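Local coordinates for phosphodiesterase (PDB 4G75), which is a magnesium-binding, colicin M-like bacteriocin of Pseudomonas aeruginosa that probably blocks peptidoglycan synthesis by cleaving the lipid-linked precursor as a phosphodiesterase, at residues H150-F161 with F269-P280; F178-G188 with L222-F232. All coordinates share one frame; numbering follows the deposited sequence. Where two conformers were deposited one is given.

Contact 1 (H150-F161 with F269-P280); sequences HYLTGKGKKMNF and FKDTTPYPIGIP. With EDO (1,2-ethanediol), chain J.
His150 points the edge of its imidazole at the face of Tyr275, ring centroids 4.3 Å apart and planes at 71°, with CD2 over the middle of the phenol. CG of Met159 and CA of Gly154 lie over opposite faces of the imidazole, and its NE2 donates to Lys157 O at 2.7 Å, which fixes the ring's rotation. Tyr275 sets CG between its backbone N and carbonyl carbon (chi1 62°), which brings its ring face against His150; its OH is bonded to Ala147 O, about one turn before Tyr151 in helix 143-153, and its ring meets that of Tyr243. The next residue after His150, Tyr151, takes CG2 of Thr272 over one face of its ring, 3.5 Å from the centroid, with Pro274 at the ring edge. Leu152 lays CD1 squarely over the Phe269 ring, while Thr153 CG2 meets that ring's edge; Ile89 of helix 81-102 touches all three residues. Tyr151 O receives Thr273 N at 3.0 Å, and two waters join the turn at Gly154-Lys157 to the backbone of 271-273. Nearer solvent, Lys155 NZ and Asp271 OD2 stand 4.0 Å apart, too far for a salt bridge, and a water joins them. Beyond the turn the backbones run parallel: Met159 N donates to Pro276 O, Gly278 N to Met159 O, and Phe161 N to Gly278 O, the last at 2.7 Å and nearly straight. Preceded by a helix end packed on Tyr275 and Phe269, this pair adds strand 159-160 to 275-278 in the mixed colicin M sheet, where Ile277 and Ile279 lie beside the magnesium ligands Val211 and Asp241.

Contact 2 (F178-G188 with L222-F232); sequences FIGVLTSSPMG and LVKSTSGQWSF
Lys224 NZ reaches the C-terminal end of helix 178-184 and grips two carbonyls, donating to Ser185 O at 2.7 Å and to Leu182 O at 2.9 Å. A bend at chi3 (68°) turns the ammonium group back between them, and this residue has the most surface buried by the contact. Both acceptors belong to the last turn of the helix and the residue after it, so the positive charge sits at the end where the helix dipole would favour it. The aliphatic part of the chain, CD above all, runs past Ser185 CB and Pro186 O. Its backbone is engaged as well: Gly188 N donates to Lys224 O at 2.8 Å and Lys224 N returns a bond to Gly188 O, an antiparallel hydrogen-bonded pair. Leu182, with CG anti to its N (chi1 -177°), spreads both methyls over one face of the Trp230 indole: CD1 lies 3.7 Å from the centroid of the five-membered ring, while CD2 covers the NE1-CE2 side. CD1 also touches Leu222 CD1 at 4.0 Å. Met187, a selenomethionine, lies by the hairpin turn, with CG 3.8 Å from Thr226 CG2 and 3.6 Å from Lys224 O. One helical turn before Leu182, Phe178 turns an edge to the face of Phe232 and meets Trp230 obliquely, completing an aromatic cluster. Helix 176-184 thus packs across the end of the hairpin formed by strands 213-224 and 229-243, then leads through the loop 185-187 into strand 188-199, whose Thr190 is backbone-bonded to Leu222, while Ile287 of strand 283-290 touches both Phe178 and Trp230.

Contact 1 is the more buried of the two, its centre about 12 Å from the centre of the chain and beside the magnesium site; contact 2 is a surface contact, its centre about 38 Å from it. The two centres are 42 Å apart and the nearest atoms about 17 Å, yet both reach one mixed sheet, in which strand 229-243 pairs with 275-278 and supplies part of contact 2. Along the chain contact 2 is nested within the loop that contact 1 closes. Contact 1 joins a helix end and parallel strands through rings, backbone bonds and waters; contact 2 sets a helix across a hairpin through a leucine-indole contact, an aromatic cluster and a lysine gripping carbonyls at the helix C-terminus.

Contact 1 (H150-F161 with F269-P280)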
loop_
_atom_site.group_PDB
_atom_site.type_symbol
_atom_site.label_atom_id
_atom_site.label_comp_id
_atom_site.label_asym_id
_atom_site.label_seq_id
_atom_site.Cartn_x
_atom_site.Cartn_y
_atom_site.Cartn_z
ATOM N N HIS A 150 7.085 -2.314 5.727
ATOM C CA HIS A 150 8.111 -3.203 5.194
ATOM C C HIS A 150 9.424 -2.470 4.906
ATOM O O HIS A 150 10.514 -3.051 4.972
ATOM C CB HIS A 150 7.623 -3.933 3.941
ATOM C CG HIS A 150 8.528 -5.049 3.524
ATOM N ND1 HIS A 150 8.439 -6.314 4.062
ATOM C CD2 HIS A 150 9.572 -5.075 2.663
ATOM C CE1 HIS A 150 9.372 -7.083 3.526
ATOM N NE2 HIS A 150 10.075 -6.352 2.677
ATOM N N TYR A 151 9.316 -1.192 4.572
ATOM C CA TYR A 151 10.483 -0.334 4.400
ATOM C C TYR A 151 11.252 -0.242 5.726
ATOM O O TYR A 151 12.486 -0.346 5.766
ATOM C CB TYR A 151 9.997 1.041 3.936
ATOM C CG TYR A 151 11.047 2.108 3.772
ATOM C CD1 TYR A 151 12.130 1.927 2.910
ATOM C CD2 TYR A 151 10.930 3.323 4.432
ATOM C CE1 TYR A 151 13.084 2.923 2.748
ATOM C CE2 TYR A 151 11.876 4.325 4.273
ATOM C CZ TYR A 151 12.946 4.119 3.434
ATOM O OH TYR A 151 13.881 5.116 3.273
ATOM N N LEU A 152 10.509 -0.084 6.818
ATOM C CA LEU A 152 11.116 0.078 8.139
ATOM C C LEU A 152 11.703 -1.205 8.723
ATOM O O LEU A 152 12.708 -1.159 9.434
ATOM C CB LEU A 152 10.098 0.648 9.138
ATOM C CG LEU A 152 9.439 1.981 8.782
ATOM C CD1 LEU A 152 8.678 2.532 9.988
ATOM C CD2 LEU A 152 10.455 2.989 8.288
ATOM N N THR A 153 11.084 -2.345 8.424
ATOM C CA THR A 153 11.394 -3.573 9.148
ATOM C C THR A 153 11.602 -4.827 8.295
ATOM O O THR A 153 11.973 -5.877 8.823
ATOM C CB THR A 153 10.284 -3.894 10.185
ATOM O OG1 THR A 153 9.035 -4.073 9.502
ATOM C CG2 THR A 153 10.151 -2.764 11.199
ATOM N N GLY A 154 11.350 -4.734 6.993
ATOM C CA GLY A 154 11.438 -5.903 6.128
ATOM C C GLY A 154 12.851 -6.302 5.725
ATOM O O GLY A 154 13.060 -7.369 5.152
ATOM N N LYS A 155 13.821 -5.446 6.027
ATOM C CA LYS A 155 15.233 -5.750 5.770
ATOM C C LYS A 155 15.505 -6.149 4.321
ATOM O O LYS A 155 16.256 -7.091 4.060
ATOM C CB LYS A 155 15.732 -6.842 6.718
ATOM C CG LYS A 155 15.721 -6.419 8.178
ATOM C CD LYS A 155 16.451 -7.436 9.058
ATOM C CE LYS A 155 16.786 -6.841 10.413
ATOM N NZ LYS A 155 17.333 -7.856 11.350
ATOM N N GLY A 156 14.880 -5.441 3.388
ATOM C CA GLY A 156 15.236 -5.566 1.986
ATOM C C GLY A 156 14.494 -6.650 1.222
ATOM O O GLY A 156 14.655 -6.773 0.011
ATOM N N LYS A 157 13.677 -7.430 1.920
ATOM C CA LYS A 157 12.978 -8.538 1.277
ATOM C C LYS A 157 11.976 -8.054 0.226
ATOM O O LYS A 157 11.280 -7.057 0.412
ATOM C CB LYS A 157 12.294 -9.425 2.314
ATOM C CG LYS A 157 13.263 -10.055 3.307
ATOM C CD LYS A 157 12.647 -11.249 4.024
ATOM C CE LYS A 157 11.430 -10.841 4.839
ATOM N NZ LYS A 157 11.780 -9.877 5.918
ATOM N N LYS A 158 11.924 -8.772 -0.887
ATOM C CA LYS A 158 11.034 -8.427 -1.983
ATOM C C LYS A 158 9.573 -8.635 -1.591
ATOM O O LYS A 158 9.243 -9.594 -0.893
ATOM C CB LYS A 158 11.383 -9.311 -3.174
ATOM C CG LYS A 158 10.528 -9.127 -4.405
ATOM C CD LYS A 158 11.229 -9.787 -5.575
ATOM C CE LYS A 158 10.460 -9.636 -6.869
ATOM N NZ LYS A 158 11.243 -10.208 -7.996
HETATM N N MSE A 159 8.710 -7.722 -2.030
HETATM C CA MSE A 159 7.268 -7.876 -1.886
HETATM C C MSE A 159 6.659 -7.938 -3.277
HETATM O O MSE A 159 7.186 -7.344 -4.208
HETATM C CB MSE A 159 6.669 -6.698 -1.116
HETATM C CG MSE A 159 7.124 -6.629 0.337
HETATM SE SE MSE A 159 6.359 -8.072 1.435
HETATM C CE MSE A 159 4.496 -7.508 1.459
ATOM N N ASN A 160 5.554 -8.662 -3.413
ATOM C CA ASN A 160 4.826 -8.714 -4.674
ATOM C C ASN A 160 3.535 -7.898 -4.618
ATOM O O ASN A 160 2.780 -8.006 -3.657
ATOM C CB ASN A 160 4.499 -10.169 -5.031
ATOM C CG ASN A 160 5.693 -10.909 -5.614
ATOM O OD1 ASN A 160 5.894 -12.093 -5.352
ATOM N ND2 ASN A 160 6.480 -10.213 -6.414
ATOM N N PHE A 161 3.306 -7.076 -5.641
ATOM C CA PHE A 161 2.042 -6.371 -5.833
ATOM C C PHE A 161 1.466 -6.900 -7.142
ATOM O O PHE A 161 1.806 -6.406 -8.222
ATOM C CB PHE A 161 2.288 -4.858 -5.925
ATOM C CG PHE A 161 1.079 -4.007 -5.595
ATOM C CD1 PHE A 161 -0.206 -4.426 -5.922
ATOM C CD2 PHE A 161 1.238 -2.768 -4.988
ATOM C CE1 PHE A 161 -1.309 -3.645 -5.626
ATOM C CE2 PHE A 161 0.142 -1.976 -4.692
ATOM C CZ PHE A 161 -1.137 -2.416 -5.007
ATOM N N PHE A 269 14.311 3.273 13.540
ATOM C CA PHE A 269 14.157 1.989 12.885
ATOM C C PHE A 269 15.426 1.759 12.081
ATOM O O PHE A 269 15.486 2.044 10.891
ATOM C CB PHE A 269 12.916 1.994 11.986
ATOM C CG PHE A 269 11.622 1.835 12.740
ATOM C CD1 PHE A 269 10.998 0.600 12.821
ATOM C CD2 PHE A 269 11.033 2.922 13.372
ATOM C CE1 PHE A 269 9.804 0.449 13.518
ATOM C CE2 PHE A 269 9.842 2.777 14.076
ATOM C CZ PHE A 269 9.224 1.543 14.141
ATOM N N LYS A 270 16.453 1.262 12.767
ATOM C CA LYS A 270 17.806 1.229 12.227
ATOM C C LYS A 270 17.991 0.267 11.056
ATOM O O LYS A 270 19.019 0.298 10.384
ATOM C CB LYS A 270 18.803 0.916 13.342
ATOM C CG LYS A 270 18.816 1.954 14.456
ATOM C CD LYS A 270 20.030 1.777 15.354
ATOM C CE LYS A 270 20.197 2.948 16.309
ATOM N NZ LYS A 270 21.373 2.754 17.208
ATOM N N ASP A 271 17.003 -0.585 10.811
ATOM C CA ASP A 271 17.082 -1.517 9.687
ATOM C C ASP A 271 16.371 -1.017 8.434
ATOM O O ASP A 271 16.312 -1.725 7.436
ATOM C CB ASP A 271 16.523 -2.883 10.091
ATOM C CG ASP A 271 17.295 -3.507 11.233
ATOM O OD1 ASP A 271 18.541 -3.530 11.162
ATOM O OD2 ASP A 271 16.653 -3.973 12.196
ATOM N N THR A 272 15.833 0.200 8.486
ATOM C CA THR A 272 15.120 0.767 7.343
ATOM C C THR A 272 15.959 0.706 6.076
ATOM O O THR A 272 17.112 1.130 6.066
ATOM C CB THR A 272 14.732 2.233 7.588
ATOM O OG1 THR A 272 13.836 2.312 8.705
ATOM C CG2 THR A 272 14.052 2.822 6.353
ATOM N N THR A 273 15.377 0.192 4.999
ATOM C CA THR A 273 16.100 0.115 3.729
ATOM C C THR A 273 15.132 -0.115 2.570
ATOM O O THR A 273 14.100 -0.768 2.739
ATOM C CB THR A 273 17.176 -0.990 3.769
ATOM O OG1 THR A 273 18.132 -0.780 2.719
ATOM C CG2 THR A 273 16.549 -2.372 3.640
ATOM N N PRO A 274 15.447 0.440 1.394
ATOM C CA PRO A 274 14.580 0.208 0.236
ATOM C C PRO A 274 14.464 -1.280 -0.079
ATOM O O PRO A 274 15.332 -2.081 0.289
ATOM C CB PRO A 274 15.314 0.933 -0.897
ATOM C CG PRO A 274 16.122 1.985 -0.205
ATOM C CD PRO A 274 16.577 1.330 1.067
ATOM N N TYR A 275 13.392 -1.653 -0.763
ATOM C CA TYR A 275 13.235 -3.038 -1.189
ATOM C C TYR A 275 12.480 -3.065 -2.508
ATOM O O TYR A 275 11.735 -2.138 -2.805
ATOM C CB TYR A 275 12.475 -3.839 -0.138
ATOM C CG TYR A 275 11.072 -3.339 0.098
ATOM C CD1 TYR A 275 9.985 -3.925 -0.546
ATOM C CD2 TYR A 275 10.835 -2.276 0.957
ATOM C CE1 TYR A 275 8.692 -3.466 -0.329
ATOM C CE2 TYR A 275 9.542 -1.813 1.184
ATOM C CZ TYR A 275 8.481 -2.416 0.541
ATOM O OH TYR A 275 7.213 -1.951 0.761
ATOM N N PRO A 276 12.681 -4.128 -3.303
ATOM C CA PRO A 276 12.008 -4.273 -4.597
ATOM C C PRO A 276 10.555 -4.690 -4.440
ATOM O O PRO A 276 10.241 -5.553 -3.613
ATOM C CB PRO A 276 12.763 -5.425 -5.276
ATOM C CG PRO A 276 13.738 -5.945 -4.292
ATOM C CD PRO A 276 13.533 -5.282 -2.978
ATOM N N ILE A 277 9.675 -4.077 -5.224
ATOM C CA ILE A 277 8.308 -4.562 -5.318
ATOM C C ILE A 277 8.140 -5.191 -6.695
ATOM O O ILE A 277 8.162 -4.503 -7.716
ATOM C CB ILE A 277 7.271 -3.447 -5.069
ATOM C CG1 ILE A 277 7.338 -2.994 -3.604
ATOM C CG2 ILE A 277 5.858 -3.938 -5.394
ATOM C CD1 ILE A 277 6.440 -1.805 -3.276
ATOM N N GLY A 278 8.003 -6.507 -6.718
ATOM C CA GLY A 278 7.669 -7.189 -7.949
ATOM C C GLY A 278 6.212 -6.915 -8.264
ATOM O O GLY A 278 5.379 -6.793 -7.361
ATOM N N ILE A 279 5.900 -6.813 -9.549
ATOM C CA ILE A 279 4.535 -6.560 -9.983
ATOM C C ILE A 279 4.194 -7.635 -10.998
ATOM O O ILE A 279 4.139 -7.378 -12.196
ATOM C CB ILE A 279 4.390 -5.155 -10.591
ATOM C CG1 ILE A 279 4.934 -4.102 -9.616
ATOM C CG2 ILE A 279 2.926 -4.860 -10.951
ATOM C CD1 ILE A 279 4.952 -2.683 -10.182
ATOM N N PRO A 280 3.992 -8.866 -10.509
ATOM C CA PRO A 280 3.875 -10.046 -11.372
ATOM C C PRO A 280 2.532 -10.146 -12.072
ATOM O O PRO A 280 1.528 -9.605 -11.594
ATOM C CB PRO A 280 4.040 -11.213 -10.394
ATOM C CG PRO A 280 3.598 -10.675 -9.080
ATOM C CD PRO A 280 3.932 -9.207 -9.076
HETATM C C1 EDO J . -0.150 -13.765 -11.249
HETATM O O1 EDO J . -0.904 -13.618 -12.455
HETATM C C2 EDO J . 0.420 -12.409 -10.858
HETATM O O2 EDO J . -0.624 -11.431 -10.882
HETATM O O HOH W 1 13.085 -3.251 3.567
HETATM O O HOH W 2 13.905 -2.761 6.789
HETATM O O HOH W 3 17.065 -6.087 13.760
#

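Contact 2 (F178-G188 with L222-F232)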
loop_
_atom_site.group_PDB
_atom_site.type_symbol
_atom_site.label_atom_id
_atom_site.label_comp_id
_atom_site.label_asym_id
_atom_site.label_seq_id
_atom_site.Cartn_x
_atom_site.Cartn_y
_atom_site.Cartn_z
ATOM N N PHE A 178 2.206 3.265 -28.713
ATOM C CA PHE A 178 1.360 2.368 -29.487
ATOM C C PHE A 178 0.886 3.017 -30.782
ATOM O O PHE A 178 0.926 2.394 -31.839
ATOM C CB PHE A 178 0.168 1.862 -28.683
ATOM C CG PHE A 178 -0.680 0.895 -29.449
ATOM C CD1 PHE A 178 -0.307 -0.432 -29.552
ATOM C CD2 PHE A 178 -1.824 1.321 -30.105
ATOM C CE1 PHE A 178 -1.066 -1.330 -30.278
ATOM C CE2 PHE A 178 -2.589 0.430 -30.836
ATOM C CZ PHE A 178 -2.209 -0.900 -30.920
ATOM N N ILE A 179 0.432 4.261 -30.700
ATOM C CA ILE A 179 0.009 4.969 -31.905
ATOM C C ILE A 179 1.154 4.986 -32.915
ATOM O O ILE A 179 0.944 4.753 -34.102
ATOM C CB ILE A 179 -0.478 6.404 -31.608
ATOM C CG1 ILE A 179 -1.663 6.378 -30.647
ATOM C CG2 ILE A 179 -0.849 7.134 -32.909
ATOM C CD1 ILE A 179 -2.021 7.739 -30.075
ATOM N N GLY A 180 2.367 5.241 -32.433
ATOM C CA GLY A 180 3.538 5.234 -33.288
ATOM C C GLY A 180 3.773 3.882 -33.935
ATOM O O GLY A 180 4.043 3.792 -35.134
ATOM N N VAL A 181 3.676 2.826 -33.135
ATOM C CA VAL A 181 3.860 1.469 -33.640
ATOM C C VAL A 181 2.785 1.123 -34.662
ATOM O O VAL A 181 3.055 0.486 -35.678
ATOM C CB VAL A 181 3.842 0.429 -32.493
ATOM C CG1 VAL A 181 3.673 -0.976 -33.045
ATOM C CG2 VAL A 181 5.114 0.527 -31.670
ATOM N N LEU A 182 1.561 1.559 -34.391
ATOM C CA LEU A 182 0.436 1.274 -35.269
ATOM C C LEU A 182 0.636 1.887 -36.652
ATOM O O LEU A 182 0.264 1.295 -37.668
ATOM C CB LEU A 182 -0.861 1.791 -34.644
ATOM C CG LEU A 182 -2.149 1.516 -35.413
ATOM C CD1 LEU A 182 -2.274 0.037 -35.747
ATOM C CD2 LEU A 182 -3.344 1.991 -34.600
ATOM N N THR A 183 1.223 3.078 -36.688
ATOM C CA THR A 183 1.444 3.784 -37.946
ATOM C C THR A 183 2.720 3.338 -38.651
ATOM O O THR A 183 2.781 3.319 -39.879
ATOM C CB THR A 183 1.505 5.315 -37.738
ATOM O OG1 THR A 183 2.609 5.641 -36.885
ATOM C CG2 THR A 183 0.219 5.823 -37.109
ATOM N N SER A 184 3.737 2.976 -37.874
ATOM C CA SER A 184 5.057 2.698 -38.431
ATOM C C SER A 184 5.286 1.224 -38.741
ATOM O O SER A 184 6.301 0.861 -39.338
ATOM C CB SER A 184 6.153 3.197 -37.488
ATOM O OG SER A 184 6.270 2.357 -36.350
ATOM N N SER A 185 4.357 0.369 -38.334
ATOM C CA SER A 185 4.517 -1.058 -38.585
ATOM C C SER A 185 4.133 -1.441 -40.013
ATOM O O SER A 185 3.274 -0.811 -40.624
ATOM C CB SER A 185 3.717 -1.876 -37.576
ATOM O OG SER A 185 4.271 -1.750 -36.277
ATOM N N PRO A 186 4.777 -2.488 -40.545
ATOM C CA PRO A 186 4.515 -2.996 -41.895
ATOM C C PRO A 186 3.122 -3.599 -41.988
ATOM O O PRO A 186 2.480 -3.831 -40.963
ATOM C CB PRO A 186 5.559 -4.107 -42.063
ATOM C CG PRO A 186 6.549 -3.907 -40.969
ATOM C CD PRO A 186 5.800 -3.279 -39.848
HETATM N N MSE A 187 2.664 -3.843 -43.209
HETATM C CA MSE A 187 1.436 -4.589 -43.440
HETATM C C MSE A 187 1.654 -6.001 -42.915
HETATM O O MSE A 187 2.793 -6.457 -42.822
HETATM C CB MSE A 187 1.133 -4.619 -44.939
HETATM C CG MSE A 187 -0.337 -4.697 -45.309
HETATM SE SE MSE A 187 -1.364 -3.116 -44.793
HETATM C CE MSE A 187 0.070 -1.793 -44.812
ATOM N N GLY A 188 0.576 -6.688 -42.551
ATOM C CA GLY A 188 0.693 -8.043 -42.041
ATOM C C GLY A 188 0.945 -8.119 -40.546
ATOM O O GLY A 188 0.581 -7.209 -39.795
ATOM N N LEU A 222 0.638 -7.557 -33.564
ATOM C CA LEU A 222 -0.182 -6.618 -34.307
ATOM C C LEU A 222 -0.407 -7.159 -35.713
ATOM O O LEU A 222 0.526 -7.661 -36.339
ATOM C CB LEU A 222 0.536 -5.275 -34.401
ATOM C CG LEU A 222 -0.082 -4.223 -35.323
ATOM C CD1 LEU A 222 -1.394 -3.717 -34.757
ATOM C CD2 LEU A 222 0.892 -3.071 -35.527
ATOM N N VAL A 223 -1.639 -7.066 -36.204
ATOM C CA VAL A 223 -1.909 -7.337 -37.610
ATOM C C VAL A 223 -2.485 -6.090 -38.269
ATOM O O VAL A 223 -3.479 -5.536 -37.794
ATOM C CB VAL A 223 -2.891 -8.511 -37.796
ATOM C CG1 VAL A 223 -3.240 -8.683 -39.279
ATOM C CG2 VAL A 223 -2.282 -9.789 -37.237
ATOM N N LYS A 224 -1.842 -5.633 -39.338
ATOM C CA LYS A 224 -2.398 -4.575 -40.174
ATOM C C LYS A 224 -2.832 -5.156 -41.509
ATOM O O LYS A 224 -2.017 -5.704 -42.248
ATOM C CB LYS A 224 -1.385 -3.446 -40.383
ATOM C CG LYS A 224 -1.020 -2.717 -39.094
ATOM C CD LYS A 224 0.140 -1.761 -39.318
ATOM C CE LYS A 224 -0.268 -0.606 -40.210
ATOM N NZ LYS A 224 0.833 0.399 -40.320
ATOM N N SER A 225 -4.121 -5.043 -41.813
ATOM C CA SER A 225 -4.667 -5.617 -43.038
ATOM C C SER A 225 -4.735 -4.601 -44.166
ATOM O O SER A 225 -4.791 -3.396 -43.930
ATOM C CB SER A 225 -6.059 -6.187 -42.781
ATOM O OG SER A 225 -5.990 -7.236 -41.837
ATOM N N THR A 226 -4.736 -5.099 -45.396
ATOM C CA THR A 226 -4.760 -4.223 -46.567
ATOM C C THR A 226 -6.083 -3.468 -46.696
ATOM O O THR A 226 -6.174 -2.487 -47.430
ATOM C CB THR A 226 -4.447 -4.991 -47.865
ATOM O OG1 THR A 226 -5.384 -6.062 -48.030
ATOM C CG2 THR A 226 -3.035 -5.567 -47.808
ATOM N N SER A 227 -7.102 -3.922 -45.975
ATOM C CA SER A 227 -8.391 -3.243 -45.958
ATOM C C SER A 227 -8.352 -1.997 -45.080
ATOM O O SER A 227 -9.267 -1.183 -45.117
ATOM C CB SER A 227 -9.464 -4.181 -45.417
ATOM O OG SER A 227 -9.140 -4.541 -44.091
ATOM N N GLY A 228 -7.300 -1.873 -44.276
ATOM C CA GLY A 228 -7.189 -0.792 -43.321
ATOM C C GLY A 228 -7.542 -1.208 -41.902
ATOM O O GLY A 228 -7.308 -0.455 -40.962
ATOM N N GLN A 229 -8.122 -2.397 -41.748
ATOM C CA GLN A 229 -8.412 -2.938 -40.426
ATOM C C GLN A 229 -7.108 -3.289 -39.727
ATOM O O GLN A 229 -6.117 -3.638 -40.371
ATOM C CB GLN A 229 -9.280 -4.195 -40.519
ATOM C CG GLN A 229 -10.622 -4.010 -41.237
ATOM C CD GLN A 229 -11.588 -3.149 -40.459
ATOM O OE1 GLN A 229 -11.636 -3.209 -39.233
ATOM N NE2 GLN A 229 -12.372 -2.345 -41.171
ATOM N N TRP A 230 -7.110 -3.190 -38.405
ATOM C CA TRP A 230 -5.973 -3.646 -37.623
ATOM C C TRP A 230 -6.464 -4.273 -36.326
ATOM O O TRP A 230 -7.558 -3.970 -35.840
ATOM C CB TRP A 230 -4.988 -2.502 -37.362
ATOM C CG TRP A 230 -5.524 -1.419 -36.471
ATOM C CD1 TRP A 230 -6.073 -0.229 -36.860
ATOM C CD2 TRP A 230 -5.552 -1.423 -35.040
ATOM N NE1 TRP A 230 -6.442 0.505 -35.757
ATOM C CE2 TRP A 230 -6.136 -0.207 -34.629
ATOM C CE3 TRP A 230 -5.138 -2.340 -34.067
ATOM C CZ2 TRP A 230 -6.324 0.114 -33.283
ATOM C CZ3 TRP A 230 -5.325 -2.019 -32.730
ATOM C CH2 TRP A 230 -5.914 -0.804 -32.353
ATOM N N SER A 231 -5.664 -5.170 -35.771
ATOM C CA SER A 231 -5.988 -5.741 -34.481
ATOM C C SER A 231 -4.702 -5.987 -33.717
ATOM O O SER A 231 -3.639 -6.217 -34.310
ATOM C CB SER A 231 -6.788 -7.038 -34.641
ATOM O OG SER A 231 -6.066 -7.990 -35.397
ATOM N N PHE A 232 -4.792 -5.900 -32.398
ATOM C CA PHE A 232 -3.655 -6.202 -31.550
ATOM C C PHE A 232 -4.073 -7.113 -30.414
ATOM O O PHE A 232 -5.034 -6.834 -29.698
ATOM C CB PHE A 232 -3.028 -4.929 -30.987
ATOM C CG PHE A 232 -1.943 -5.185 -29.974
ATOM C CD1 PHE A 232 -0.676 -5.584 -30.377
ATOM C CD2 PHE A 232 -2.187 -5.019 -28.619
ATOM C CE1 PHE A 232 0.325 -5.818 -29.449
ATOM C CE2 PHE A 232 -1.194 -5.247 -27.687
ATOM C CZ PHE A 232 0.069 -5.646 -28.099
#